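Local coordinates for protein ATP-dependent CLP protease, putative (Plasmodium falciparum, PDB 2F6I) that probably works as a ClpP-type serine protease, its catalytic domain cutting proteins to small peptides with the aid of ATP and magnesium, at residues M132-L137 with D183-A188. Numbering follows the deposited sequence.
Sequences MIHQPL and DYYMNA
Met132 and Tyr185 approach each other in a loose antiparallel pairing of the chain, their CA atoms 4.8 Å apart; beyond them the chain carries His134 over Asp183, probably the histidine and aspartate of the Ser-His-Asp triad of ClpP, by comparison with the family. His134 is the predicted active-site histidine, and Asp183 occupies the place expected for the triad aspartate. Asp183 OD1 lies 3.4 Å from His134 ND1 but above the ring face, and the carboxylate and imidazole planes differ by 74°. The angle is poor, and this pair does not form the hydrogen bond usual between the histidine and aspartate of such a triad. Asp183 CB lies over that same face in a CH-pi contact, 4.1 Å from the His134 ring centroid. Met132 CG lies on the opposite face, offset toward the rim, as is Asp183 OD1. His134 CG stands between its own backbone N and carbonyl carbon (chi1 61°), which turns the ring toward Asp183 and Tyr185.

Methionine suits position 132 because its flexible chain, bent at chi2 and chi3, can serve two rings. While CG packs on the histidine, SD rests over the Tyr185 face, 4.1 Å from its centroid, in a Met-aromatic contact, and Met132 CE comes to 3.3 Å from Tyr185 CE2. A tyrosine suits its place because one flat ring can offer a face to Met132 SD while its CE1 side meets the histidine; Glu153 of a neighbouring subunit also packs against it. Ile133 CG1 meets Met186 CE at 4.1 Å, both apolar side chains being buried against Tyr194 of helix 188-194. A backbone hydrogen bond links Met186 with Ile131. Near the imidazole plane, Tyr185 CE1 comes to 3.4 Å from His134 NE2.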
loop_
_atom_site.group_PDB
_atom_site.type_symbol
_atom_site.label_atom_id
_atom_site.label_comp_id
_atom_site.label_asym_id
_atom_site.label_seq_id
_atom_site.Cartn_x
_atom_site.Cartn_y
_atom_site.Cartn_z
ATOM N N MET C 132 -6.670 -34.645 -13.489
ATOM C CA MET C 132 -5.307 -34.486 -13.988
ATOM C C MET C 132 -4.298 -34.944 -12.944
ATOM O O MET C 132 -4.624 -35.075 -11.765
ATOM C CB MET C 132 -5.045 -33.023 -14.336
ATOM C CG MET C 132 -5.103 -32.105 -13.133
ATOM S SD MET C 132 -5.966 -30.578 -13.502
ATOM C CE MET C 132 -7.505 -31.249 -14.111
ATOM N N ILE C 133 -3.065 -35.171 -13.378
ATOM C CA ILE C 133 -2.015 -35.628 -12.480
ATOM C C ILE C 133 -1.140 -34.484 -11.977
ATOM O O ILE C 133 -0.698 -34.490 -10.828
ATOM C CB ILE C 133 -1.127 -36.674 -13.182
ATOM C CG1 ILE C 133 -2.001 -37.821 -13.694
ATOM C CG2 ILE C 133 -0.064 -37.188 -12.221
ATOM C CD1 ILE C 133 -1.246 -38.852 -14.505
ATOM N N HIS C 134 -0.898 -33.505 -12.844
ATOM C CA HIS C 134 -0.074 -32.343 -12.517
ATOM C C HIS C 134 -0.700 -31.477 -11.420
ATOM O O HIS C 134 -1.822 -31.731 -10.979
ATOM C CB HIS C 134 0.136 -31.503 -13.776
ATOM C CG HIS C 134 -1.137 -30.981 -14.369
ATOM N ND1 HIS C 134 -1.612 -29.712 -14.116
ATOM C CD2 HIS C 134 -2.052 -31.570 -15.176
ATOM C CE1 HIS C 134 -2.763 -29.540 -14.742
ATOM N NE2 HIS C 134 -3.052 -30.654 -15.392
ATOM N N GLN C 135 0.034 -30.456 -10.983
ATOM C CA GLN C 135 -0.449 -29.546 -9.945
ATOM C C GLN C 135 -0.794 -28.186 -10.554
ATOM O O GLN C 135 0.095 -27.399 -10.878
ATOM C CB GLN C 135 0.614 -29.361 -8.857
ATOM C CG GLN C 135 1.158 -30.662 -8.282
ATOM C CD GLN C 135 2.103 -30.438 -7.113
ATOM O OE1 GLN C 135 1.677 -30.079 -6.013
ATOM N NE2 GLN C 135 3.396 -30.642 -7.348
ATOM N N PRO C 136 -2.096 -27.896 -10.719
ATOM C CA PRO C 136 -2.561 -26.627 -11.292
ATOM C C PRO C 136 -2.281 -25.388 -10.434
ATOM O O PRO C 136 -2.246 -24.268 -10.953
ATOM C CB PRO C 136 -4.054 -26.875 -11.501
ATOM C CG PRO C 136 -4.392 -27.819 -10.393
ATOM C CD PRO C 136 -3.235 -28.785 -10.429
ATOM N N LEU C 137 -2.087 -25.585 -9.132
ATOM C CA LEU C 137 -1.801 -24.474 -8.224
ATOM C C LEU C 137 -0.302 -24.215 -8.149
ATOM O O LEU C 137 0.140 -23.231 -7.553
ATOM C CB LEU C 137 -2.316 -24.771 -6.811
ATOM C CG LEU C 137 -3.819 -24.888 -6.560
ATOM C CD1 LEU C 137 -4.050 -25.144 -5.076
ATOM C CD2 LEU C 137 -4.530 -23.614 -6.998
ATOM N N ASP C 183 0.714 -31.758 -18.644
ATOM C CA ASP C 183 -0.571 -31.199 -18.218
ATOM C C ASP C 183 -1.726 -31.904 -18.916
ATOM O O ASP C 183 -2.491 -31.288 -19.656
ATOM C CB ASP C 183 -0.640 -29.700 -18.526
ATOM C CG ASP C 183 0.439 -28.907 -17.817
ATOM O OD1 ASP C 183 0.627 -29.114 -16.600
ATOM O OD2 ASP C 183 1.092 -28.069 -18.475
ATOM N N TYR C 184 -1.847 -33.201 -18.669
ATOM C CA TYR C 184 -2.890 -34.004 -19.286
ATOM C C TYR C 184 -4.201 -33.994 -18.492
ATOM O O TYR C 184 -4.240 -34.399 -17.329
ATOM C CB TYR C 184 -2.358 -35.436 -19.474
ATOM C CG TYR C 184 -3.353 -36.453 -19.985
ATOM C CD1 TYR C 184 -4.296 -36.119 -20.957
ATOM C CD2 TYR C 184 -3.325 -37.765 -19.516
ATOM C CE1 TYR C 184 -5.191 -37.072 -21.452
ATOM C CE2 TYR C 184 -4.210 -38.727 -20.003
ATOM C CZ TYR C 184 -5.142 -38.374 -20.969
ATOM O OH TYR C 184 -6.023 -39.323 -21.444
ATOM N N TYR C 185 -5.260 -33.501 -19.133
ATOM C CA TYR C 185 -6.597 -33.441 -18.539
ATOM C C TYR C 185 -7.418 -34.611 -19.059
ATOM O O TYR C 185 -7.479 -34.842 -20.266
ATOM C CB TYR C 185 -7.322 -32.148 -18.927
ATOM C CG TYR C 185 -6.858 -30.911 -18.199
ATOM C CD1 TYR C 185 -5.563 -30.418 -18.371
ATOM C CD2 TYR C 185 -7.716 -30.229 -17.335
ATOM C CE1 TYR C 185 -5.136 -29.275 -17.697
ATOM C CE2 TYR C 185 -7.299 -29.087 -16.660
ATOM C CZ TYR C 185 -6.010 -28.617 -16.844
ATOM O OH TYR C 185 -5.591 -27.492 -16.173
ATOM N N MET C 186 -8.055 -35.341 -18.152
ATOM C CA MET C 186 -8.879 -36.480 -18.542
ATOM C C MET C 186 -10.337 -36.210 -18.207
ATOM O O MET C 186 -10.637 -35.410 -17.328
ATOM C CB MET C 186 -8.442 -37.742 -17.789
ATOM C CG MET C 186 -7.041 -38.222 -18.092
ATOM S SD MET C 186 -6.543 -39.555 -16.977
ATOM C CE MET C 186 -5.311 -38.732 -15.978
ATOM N N ASN C 187 -11.244 -36.867 -18.921
ATOM C CA ASN C 187 -12.660 -36.728 -18.618
ATOM C C ASN C 187 -12.972 -37.959 -17.769
ATOM O O ASN C 187 -12.120 -38.837 -17.615
ATOM C CB ASN C 187 -13.520 -36.706 -19.889
ATOM C CG ASN C 187 -13.369 -37.961 -20.733
ATOM O OD1 ASN C 187 -13.403 -39.082 -20.224
ATOM N ND2 ASN C 187 -13.218 -37.774 -22.040
ATOM N N ALA C 188 -14.177 -38.024 -17.215
ATOM C CA ALA C 188 -14.567 -39.145 -16.364
ATOM C C ALA C 188 -14.168 -40.510 -16.928
ATOM O O ALA C 188 -13.487 -41.294 -16.260
ATOM C CB ALA C 188 -16.072 -39.108 -16.116
#